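Cysteine synthase 3 (Entamoeba histolytica, PDB 6KR5) probably makes L-cysteine from O-acetyl-L-serine and sulfide, acting as a pyridoxal-5'-phosphate-dependent O-acetylserine sulfhydrylase. Local coordinates at residues P36-N41 with K290-V295; V211-V216 with E249-I254; D273-G278 with I304-C309. All blocks are in the same frame, centred on the assembly; numbering follows the deposited sequence.

All three contacts belong to the layer built on the six-stranded mixed sheet. Contact 1 lies at its periphery, contact 2 pairs two of its strands at one edge, and contact 3 carries the end of strand 301-306 into the pyridoxal-5'-phosphate pocket with Pro307 and Asp308. Contacts 1 and 2 have centres about 18 Å apart yet touch through salt bridges: Glu291 OE2 lies 2.5 Å from Lys212 NZ, and Lys294 NZ 2.6 Å from Glu253 OE2. Contact 3 is about 20 Å from each of the others between centres, with nearest atoms about 7 Å apart. In contact 2 the side chain of Ala215 comes to about 9 Å from the cofactor.

Contact 1: P36-N41 with K290-V295; sequences PSIKKN and KEAGKV
Ile38 sets its flank against Ala292, and this is the tight half of the contact. The methylene CG1 of Ile38 lies 3.9 Å from Ala292 CB, and CD1 of Ile38 comes equally close to that methyl. With chi1 at -61°, CG1 stands beside the backbone N and CG2 is anti to it, which turns both toward Ala292, each lying near its CB and its carbonyl O. Both residues are buried and also rest on Ile44 of strand 43-48, so the small apolar cluster is closed from the sheet side. Next to it the backbones come close: Gly293 CA reaches Ser37 O at 3.3 Å in a CA-H...O contact.

The other side, where Lys39 is exposed, is looser and is bridged by a water. It receives the N-H of Lys39 at 3.1 Å from its N and donates to Ala292 O at 2.6 Å, linking the two segments where their own polar atoms do not meet. Ser37 turns its OG back to His35 ND1. On the helix side, Lys294 NZ makes a salt bridge with Glu291 OE1 at 3.1 Å; Lys294 also pairs with Glu253, and Glu291 with Lys212.

The arrangement joins the loop between strands 26-28 and 43-48 to the C-terminal part of helix 279-292, a helix packed on the mixed sheet of a fold-type II pyridoxal-phosphate enzyme.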
loop_
_atom_site.group_PDB
_atom_site.type_symbol
_atom_site.label_atom_id
_atom_site.label_comp_id
_atom_site.label_asym_id
_atom_site.label_seq_id
_atom_site.Cartn_x
_atom_site.Cartn_y
_atom_site.Cartn_z
ATOM N N PRO B 36 30.360 -8.510 4.118
ATOM C CA PRO B 36 31.392 -8.653 5.159
ATOM C C PRO B 36 31.509 -7.464 6.092
ATOM O O PRO B 36 31.957 -7.640 7.232
ATOM C CB PRO B 36 32.679 -8.849 4.345
ATOM C CG PRO B 36 32.217 -9.456 3.062
ATOM C CD PRO B 36 30.875 -8.833 2.776
ATOM N N SER B 37 31.120 -6.263 5.655
ATOM C CA SER B 37 31.233 -5.087 6.504
ATOM C C SER B 37 30.291 -5.136 7.702
ATOM O O SER B 37 30.510 -4.404 8.671
ATOM C CB SER B 37 30.955 -3.828 5.686
ATOM O OG SER B 37 29.603 -3.819 5.264
ATOM N N ILE B 38 29.254 -5.971 7.666
ATOM C CA ILE B 38 28.251 -6.025 8.729
ATOM C C ILE B 38 28.370 -7.355 9.467
ATOM O O ILE B 38 28.228 -8.426 8.859
ATOM C CB ILE B 38 26.834 -5.832 8.172
ATOM C CG1 ILE B 38 26.722 -4.466 7.494
ATOM C CG2 ILE B 38 25.800 -5.979 9.281
ATOM C CD1 ILE B 38 25.408 -4.267 6.733
ATOM N N LYS B 39 28.605 -7.285 10.781
ATOM C CA LYS B 39 28.725 -8.487 11.599
ATOM C C LYS B 39 27.375 -9.185 11.727
ATOM O O LYS B 39 26.317 -8.550 11.725
ATOM C CB LYS B 39 29.261 -8.151 12.996
ATOM C CG LYS B 39 30.618 -7.452 13.014
ATOM C CD LYS B 39 31.716 -8.320 12.413
ATOM C CE LYS B 39 33.080 -7.656 12.542
ATOM N NZ LYS B 39 34.106 -8.340 11.705
ATOM N N LYS B 40 27.427 -10.511 11.868
ATOM C CA LYS B 40 26.214 -11.320 11.854
ATOM C C LYS B 40 25.311 -11.082 13.059
ATOM O O LYS B 40 24.118 -11.394 12.985
ATOM C CB LYS B 40 26.577 -12.804 11.770
ATOM N N ASN B 41 25.833 -10.550 14.162
ATOM C CA ASN B 41 24.998 -10.305 15.332
ATOM C C ASN B 41 24.392 -8.907 15.345
ATOM O O ASN B 41 23.610 -8.593 16.246
ATOM C CB ASN B 41 25.788 -10.549 16.626
ATOM C CG ASN B 41 26.979 -9.626 16.777
ATOM O OD1 ASN B 41 27.681 -9.326 15.809
ATOM N ND2 ASN B 41 27.225 -9.183 18.004
ATOM N N LYS B 290 25.583 1.564 6.289
ATOM C CA LYS B 290 26.878 2.138 6.652
ATOM C C LYS B 290 27.027 2.204 8.161
ATOM O O LYS B 290 28.099 1.901 8.705
ATOM C CB LYS B 290 27.036 3.522 6.027
ATOM C CG LYS B 290 27.070 3.480 4.520
ATOM C CD LYS B 290 27.369 4.840 3.929
ATOM C CE LYS B 290 27.556 4.717 2.432
ATOM N NZ LYS B 290 27.807 6.020 1.763
ATOM N N GLU B 291 25.961 2.593 8.857
ATOM C CA GLU B 291 25.990 2.593 10.314
ATOM C C GLU B 291 26.280 1.197 10.854
ATOM O O GLU B 291 27.077 1.031 11.787
ATOM C CB GLU B 291 24.658 3.122 10.842
ATOM C CG GLU B 291 24.684 3.513 12.296
ATOM C CD GLU B 291 25.426 4.812 12.537
ATOM O OE1 GLU B 291 25.636 5.596 11.578
ATOM O OE2 GLU B 291 25.805 5.043 13.699
ATOM N N ALA B 292 25.663 0.174 10.256
ATOM C CA ALA B 292 25.841 -1.209 10.677
ATOM C C ALA B 292 27.246 -1.734 10.409
ATOM O O ALA B 292 27.601 -2.800 10.924
ATOM C CB ALA B 292 24.809 -2.099 9.972
ATOM N N GLY B 293 28.039 -1.029 9.612
ATOM C CA GLY B 293 29.406 -1.418 9.344
ATOM C C GLY B 293 30.444 -0.837 10.277
ATOM O O GLY B 293 31.620 -1.198 10.170
ATOM N N LYS B 294 30.055 0.048 11.189
ATOM C CA LYS B 294 31.008 0.677 12.096
ATOM C C LYS B 294 31.321 -0.252 13.256
ATOM O O LYS B 294 30.440 -0.947 13.766
ATOM C CB LYS B 294 30.456 2.002 12.614
ATOM C CG LYS B 294 30.143 2.991 11.499
ATOM C CD LYS B 294 29.582 4.294 12.031
ATOM C CE LYS B 294 29.339 5.269 10.896
ATOM N NZ LYS B 294 28.639 6.491 11.353
ATOM N N VAL B 295 32.594 -0.269 13.666
ATOM C CA VAL B 295 33.025 -1.268 14.635
ATOM C C VAL B 295 32.322 -1.070 15.971
ATOM O O VAL B 295 31.976 -2.049 16.644
ATOM C CB VAL B 295 34.558 -1.248 14.790
ATOM C CG1 VAL B 295 34.995 -2.268 15.828
ATOM C CG2 VAL B 295 35.224 -1.533 13.457
HETATM O O HOH W 1 28.283 -4.762 12.475
#

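Contact 2: V211-V216 with E249-I254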
loop_
_atom_site.group_PDB
_atom_site.type_symbol
_atom_site.label_atom_id
_atom_site.label_comp_id
_atom_site.label_asym_id
_atom_site.label_seq_id
_atom_site.Cartn_x
_atom_site.Cartn_y
_atom_site.Cartn_z
ATOM N N VAL B 211 20.035 6.052 23.006
ATOM C CA VAL B 211 19.662 5.802 21.617
ATOM C C VAL B 211 20.309 6.869 20.746
ATOM O O VAL B 211 20.218 8.068 21.041
ATOM C CB VAL B 211 18.133 5.788 21.453
ATOM C CG1 VAL B 211 17.740 5.862 19.970
ATOM C CG2 VAL B 211 17.545 4.547 22.091
ATOM N N LYS B 212 20.992 6.431 19.692
ATOM C CA LYS B 212 21.638 7.323 18.740
ATOM C C LYS B 212 20.648 7.686 17.638
ATOM O O LYS B 212 19.983 6.808 17.087
ATOM C CB LYS B 212 22.876 6.649 18.144
ATOM C CG LYS B 212 23.662 7.517 17.183
ATOM C CD LYS B 212 24.846 6.755 16.594
ATOM C CE LYS B 212 25.704 7.662 15.721
ATOM N NZ LYS B 212 26.838 6.897 15.109
ATOM N N VAL B 213 20.550 8.975 17.330
ATOM C CA VAL B 213 19.633 9.485 16.314
ATOM C C VAL B 213 20.445 9.887 15.089
ATOM O O VAL B 213 21.306 10.770 15.171
ATOM C CB VAL B 213 18.816 10.663 16.854
ATOM C CG1 VAL B 213 17.985 11.283 15.735
ATOM C CG2 VAL B 213 17.927 10.181 17.995
ATOM N N VAL B 214 20.161 9.257 13.950
ATOM C CA VAL B 214 20.886 9.515 12.709
ATOM C C VAL B 214 19.930 10.165 11.715
ATOM O O VAL B 214 18.938 9.549 11.307
ATOM C CB VAL B 214 21.480 8.223 12.132
ATOM C CG1 VAL B 214 22.173 8.495 10.801
ATOM C CG2 VAL B 214 22.454 7.585 13.132
ATOM N N ALA B 215 20.234 11.395 11.307
ATOM C CA ALA B 215 19.470 12.087 10.276
ATOM C C ALA B 215 20.150 11.899 8.925
ATOM O O ALA B 215 21.380 11.929 8.837
ATOM C CB ALA B 215 19.355 13.580 10.600
ATOM N N VAL B 216 19.350 11.726 7.869
ATOM C CA VAL B 216 19.849 11.463 6.524
ATOM C C VAL B 216 19.366 12.556 5.582
ATOM O O VAL B 216 18.195 12.951 5.623
ATOM C CB VAL B 216 19.388 10.075 6.032
ATOM C CG1 VAL B 216 19.915 9.756 4.625
ATOM C CG2 VAL B 216 19.799 9.011 7.034
ATOM N N GLU B 249 20.073 19.542 18.551
ATOM C CA GLU B 249 20.511 18.872 19.770
ATOM C C GLU B 249 19.927 17.469 19.920
ATOM O O GLU B 249 20.462 16.681 20.703
ATOM C CB GLU B 249 20.161 19.721 20.990
ATOM C CG GLU B 249 18.680 19.867 21.254
ATOM C CD GLU B 249 18.068 21.101 20.601
ATOM O OE1 GLU B 249 18.744 21.757 19.775
ATOM O OE2 GLU B 249 16.898 21.413 20.918
ATOM N N VAL B 250 18.859 17.134 19.186
ATOM C CA VAL B 250 18.294 15.783 19.221
ATOM C C VAL B 250 19.078 14.821 18.342
ATOM O O VAL B 250 19.029 13.595 18.553
ATOM C CB VAL B 250 16.817 15.833 18.778
ATOM C CG1 VAL B 250 16.152 14.446 18.776
ATOM C CG2 VAL B 250 16.039 16.775 19.667
ATOM N N VAL B 251 19.800 15.343 17.358
ATOM C CA VAL B 251 20.430 14.530 16.323
ATOM C C VAL B 251 21.893 14.302 16.675
ATOM O O VAL B 251 22.624 15.253 16.979
ATOM C CB VAL B 251 20.296 15.205 14.949
ATOM C CG1 VAL B 251 21.046 14.424 13.883
ATOM C CG2 VAL B 251 18.820 15.375 14.590
ATOM N N ASP B 252 22.329 13.048 16.606
ATOM C CA ASP B 252 23.697 12.689 16.951
ATOM C C ASP B 252 24.630 12.602 15.754
ATOM O O ASP B 252 25.848 12.753 15.922
ATOM C CB ASP B 252 23.703 11.348 17.682
ATOM C CG ASP B 252 22.943 11.415 18.966
ATOM O OD1 ASP B 252 23.334 12.242 19.817
ATOM O OD2 ASP B 252 21.934 10.693 19.108
ATOM N N GLU B 253 24.099 12.370 14.561
ATOM C CA GLU B 253 24.916 12.209 13.367
ATOM C C GLU B 253 24.060 12.556 12.161
ATOM O O GLU B 253 22.880 12.193 12.113
ATOM C CB GLU B 253 25.451 10.774 13.245
ATOM C CG GLU B 253 26.191 10.475 11.945
ATOM C CD GLU B 253 26.462 8.992 11.751
ATOM O OE1 GLU B 253 25.841 8.174 12.468
ATOM O OE2 GLU B 253 27.288 8.644 10.880
ATOM N N ILE B 254 24.650 13.274 11.211
ATOM C CA ILE B 254 24.026 13.529 9.916
ATOM C C ILE B 254 24.794 12.741 8.866
ATOM O O ILE B 254 26.008 12.917 8.713
ATOM C CB ILE B 254 24.017 15.024 9.571
ATOM C CG1 ILE B 254 23.338 15.828 10.684
ATOM C CG2 ILE B 254 23.339 15.245 8.221
ATOM C CD1 ILE B 254 23.768 17.289 10.748
#
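Val213 and Asp252 are joined by a pair of hydrogen bonds, one in each direction. Val213 N gives its hydrogen to Asp252 OD2 at 2.8 Å, nearly straight at 164° and on the anti lone pair of that oxygen. In return Asp252 N donates to Val213 O at 2.9 Å. Chi1 of Asp252 is -62°, which sets CG beside its own backbone N and lets the carboxylate reach across; OD2 also takes a salt bridge from Lys205 NZ. Val213 O also accepts a longer, more bent bond from Glu253 N at 3.3 Å, and Ala215 N then donates to Glu253 O at 2.9 Å.

These last two bonds flank Val214 in the regular parallel pattern, with Val214 opposite Glu253 and Ala215 opposite Ile254. They join strand 212-218 to strand 253-257, the outermost strand of the mixed sheet within the chain, as in the larger sheet of fold-type II pyridoxal-phosphate enzymes. The 32 residues connecting the two segments contain no helix. Upstream of Glu253 the second chain is no longer strand, and the Asp252 side chain reaches the N-H of Val213 instead.

Charged groups meet on the Val214-Glu253 face. The extended chain of Lys212 crosses Glu253 obliquely, its NZ 3.1 Å from Glu253 OE1 and well above the carboxylate plane. Both are shared charges: Lys212 also pairs with Glu291, and Glu253 with Lys294. Val214 runs alongside Glu253, its CG2 3.5 Å from OE1.

On the Ala215 face the packing is mainly apolar, with Ala215 CB touching Val251 CG1 at 3.8 Å. Val213 CB lies 3.4 Å from the carbonyl oxygen Val250 O, which Lys205 NZ also binds, and Val197 and Lys205 of helix 195-207 pack against Val213.

Contact 3: D273-G278 with I304-C309. With PLP (pyridoxal-5'-phosphate), chain D.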
loop_
_atom_site.group_PDB
_atom_site.type_symbol
_atom_site.label_atom_id
_atom_site.label_comp_id
_atom_site.label_asym_id
_atom_site.label_seq_id
_atom_site.Cartn_x
_atom_site.Cartn_y
_atom_site.Cartn_z
ATOM N N ASP B 273 15.613 -8.246 -0.799
ATOM C CA ASP B 273 14.754 -8.454 0.357
ATOM C C ASP B 273 13.277 -8.462 0.007
ATOM O O ASP B 273 12.455 -8.750 0.883
ATOM C CB ASP B 273 15.030 -7.396 1.440
ATOM C CG ASP B 273 16.310 -7.680 2.178
ATOM O OD1 ASP B 273 16.272 -8.437 3.175
ATOM O OD2 ASP B 273 17.347 -7.163 1.737
ATOM N N GLY B 274 12.916 -8.191 -1.244
ATOM C CA GLY B 274 11.516 -8.236 -1.601
ATOM C C GLY B 274 10.659 -7.144 -1.007
ATOM O O GLY B 274 9.440 -7.312 -0.916
ATOM N N ILE B 275 11.258 -6.026 -0.610
ATOM C CA ILE B 275 10.544 -4.892 -0.036
ATOM C C ILE B 275 10.646 -3.746 -1.030
ATOM O O ILE B 275 11.748 -3.278 -1.328
ATOM C CB ILE B 275 11.131 -4.497 1.326
ATOM C CG1 ILE B 275 10.926 -5.618 2.343
ATOM C CG2 ILE B 275 10.528 -3.198 1.802
ATOM C CD1 ILE B 275 11.785 -5.463 3.576
ATOM N N MET B 276 9.505 -3.304 -1.563
ATOM C CA MET B 276 9.497 -2.267 -2.598
ATOM C C MET B 276 9.312 -0.918 -1.927
ATOM O O MET B 276 8.199 -0.416 -1.794
ATOM C CB MET B 276 8.412 -2.520 -3.635
ATOM C CG MET B 276 8.549 -1.594 -4.835
ATOM S SD MET B 276 7.324 -1.994 -6.101
ATOM C CE MET B 276 7.812 -0.941 -7.455
ATOM N N CYS B 277 10.422 -0.326 -1.510
ATOM C CA CYS B 277 10.419 0.930 -0.774
ATOM C C CYS B 277 10.759 2.101 -1.692
ATOM O O CYS B 277 11.326 1.934 -2.771
ATOM C CB CYS B 277 11.440 0.854 0.362
ATOM S SG CYS B 277 13.182 0.608 -0.182
ATOM N N GLY B 278 10.425 3.304 -1.241
ATOM C CA GLY B 278 10.609 4.504 -2.038
ATOM C C GLY B 278 12.046 5.018 -2.065
ATOM O O GLY B 278 12.981 4.397 -1.556
ATOM N N ILE B 304 15.358 1.577 10.949
ATOM C CA ILE B 304 15.388 2.493 9.814
ATOM C C ILE B 304 13.950 2.757 9.388
ATOM O O ILE B 304 13.215 1.816 9.075
ATOM C CB ILE B 304 16.198 1.906 8.648
ATOM C CG1 ILE B 304 17.566 1.408 9.134
ATOM C CG2 ILE B 304 16.385 2.928 7.535
ATOM C CD1 ILE B 304 18.362 0.762 8.024
ATOM N N ILE B 305 13.560 4.028 9.350
ATOM C CA ILE B 305 12.236 4.399 8.854
ATOM C C ILE B 305 12.233 4.315 7.336
ATOM O O ILE B 305 13.106 4.891 6.675
ATOM C CB ILE B 305 11.862 5.820 9.307
ATOM C CG1 ILE B 305 11.927 5.953 10.824
ATOM C CG2 ILE B 305 10.465 6.185 8.797
ATOM C CD1 ILE B 305 10.988 4.995 11.551
ATOM N N LEU B 306 11.237 3.616 6.773
ATOM C CA LEU B 306 11.022 3.600 5.324
ATOM C C LEU B 306 9.745 4.381 5.034
ATOM O O LEU B 306 8.643 3.852 5.239
ATOM C CB LEU B 306 10.917 2.166 4.789
ATOM C CG LEU B 306 12.061 1.204 5.156
ATOM C CD1 LEU B 306 12.042 0.003 4.208
ATOM C CD2 LEU B 306 13.391 1.880 5.109
ATOM N N PRO B 307 9.832 5.639 4.579
ATOM C CA PRO B 307 8.630 6.501 4.574
ATOM C C PRO B 307 7.516 6.120 3.603
ATOM O O PRO B 307 6.357 6.485 3.874
ATOM C CB PRO B 307 9.203 7.885 4.228
ATOM C CG PRO B 307 10.610 7.848 4.767
ATOM C CD PRO B 307 11.072 6.434 4.458
ATOM N N ASP B 308 7.795 5.468 2.472
ATOM C CA ASP B 308 6.714 5.133 1.537
ATOM C C ASP B 308 7.178 4.025 0.594
ATOM O O ASP B 308 8.270 3.463 0.751
ATOM C CB ASP B 308 6.191 6.373 0.782
ATOM C CG ASP B 308 7.152 6.920 -0.279
ATOM O OD1 ASP B 308 8.291 6.417 -0.430
ATOM O OD2 ASP B 308 6.752 7.899 -0.967
ATOM N N CYS B 309 6.347 3.730 -0.401
ATOM C CA CYS B 309 6.494 2.568 -1.267
ATOM C C CYS B 309 7.024 2.961 -2.642
ATOM O O CYS B 309 6.751 4.053 -3.144
ATOM C CB CYS B 309 5.148 1.863 -1.418
ATOM S SG CYS B 309 5.198 0.408 -2.476
HETATM N N1 PLP D . 10.282 10.427 2.526
HETATM C C2 PLP D . 8.994 10.603 2.099
HETATM C C2A PLP D . 8.536 9.848 0.890
HETATM C C3 PLP D . 8.151 11.460 2.784
HETATM O O3 PLP D . 6.870 11.624 2.336
HETATM C C4 PLP D . 8.611 12.135 3.906
HETATM C C4A PLP D . 7.759 13.138 4.599
HETATM O O4A PLP D . 6.625 13.390 4.174
HETATM C C5 PLP D . 9.923 11.943 4.334
HETATM C C6 PLP D . 10.745 11.093 3.632
HETATM C C5A PLP D . 10.507 12.681 5.519
HETATM O O4P PLP D . 9.799 12.523 6.717
HETATM P P PLP D . 9.750 13.792 7.692
HETATM O O1P PLP D . 11.172 14.288 7.882
HETATM O O2P PLP D . 8.917 14.845 7.016
HETATM O O3P PLP D . 9.146 13.325 8.967
#
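The cofactor pocket of this fold-type II enzyme is bordered by the turn that leaves strand 301-306, and Asp308 and Cys309 of that turn meet Cys277 and Gly278, with Gly278 the N-cap of helix 279-292. Gly278 N donates to Asp308 O at 2.9 Å, approaching from 43° above the carbonyl plane. The backbones make a single bridge here, Cys277 opposite Cys309; Cys309, modelled in two conformers, forms a disulfide with Cys50. Beside it, Leu306 CD1 packs against Cys277 CB at 4.0 Å and more loosely against Ile275 CG2. Ile275 and Met276 also reach Ile17 and Met54 of the second subunit.

Toward the pocket, Pro307 lies over the N1 side of one face of the pyridine ring, its CB 3.2 Å from N1 of the cofactor. Asp308 holds CG in the crowded position between its backbone N and carbonyl carbon (chi1 72°), which sends the carboxylate to the methyl of the pyridine ring and to Gly278 alike. Its OD2 is held by Tyr313 OH and Asn88 ND2 and stands 3.2 Å from the methyl carbon C2A. The other oxygen, Asp308 OD1, fits against Gly278 CA at 3.4 Å.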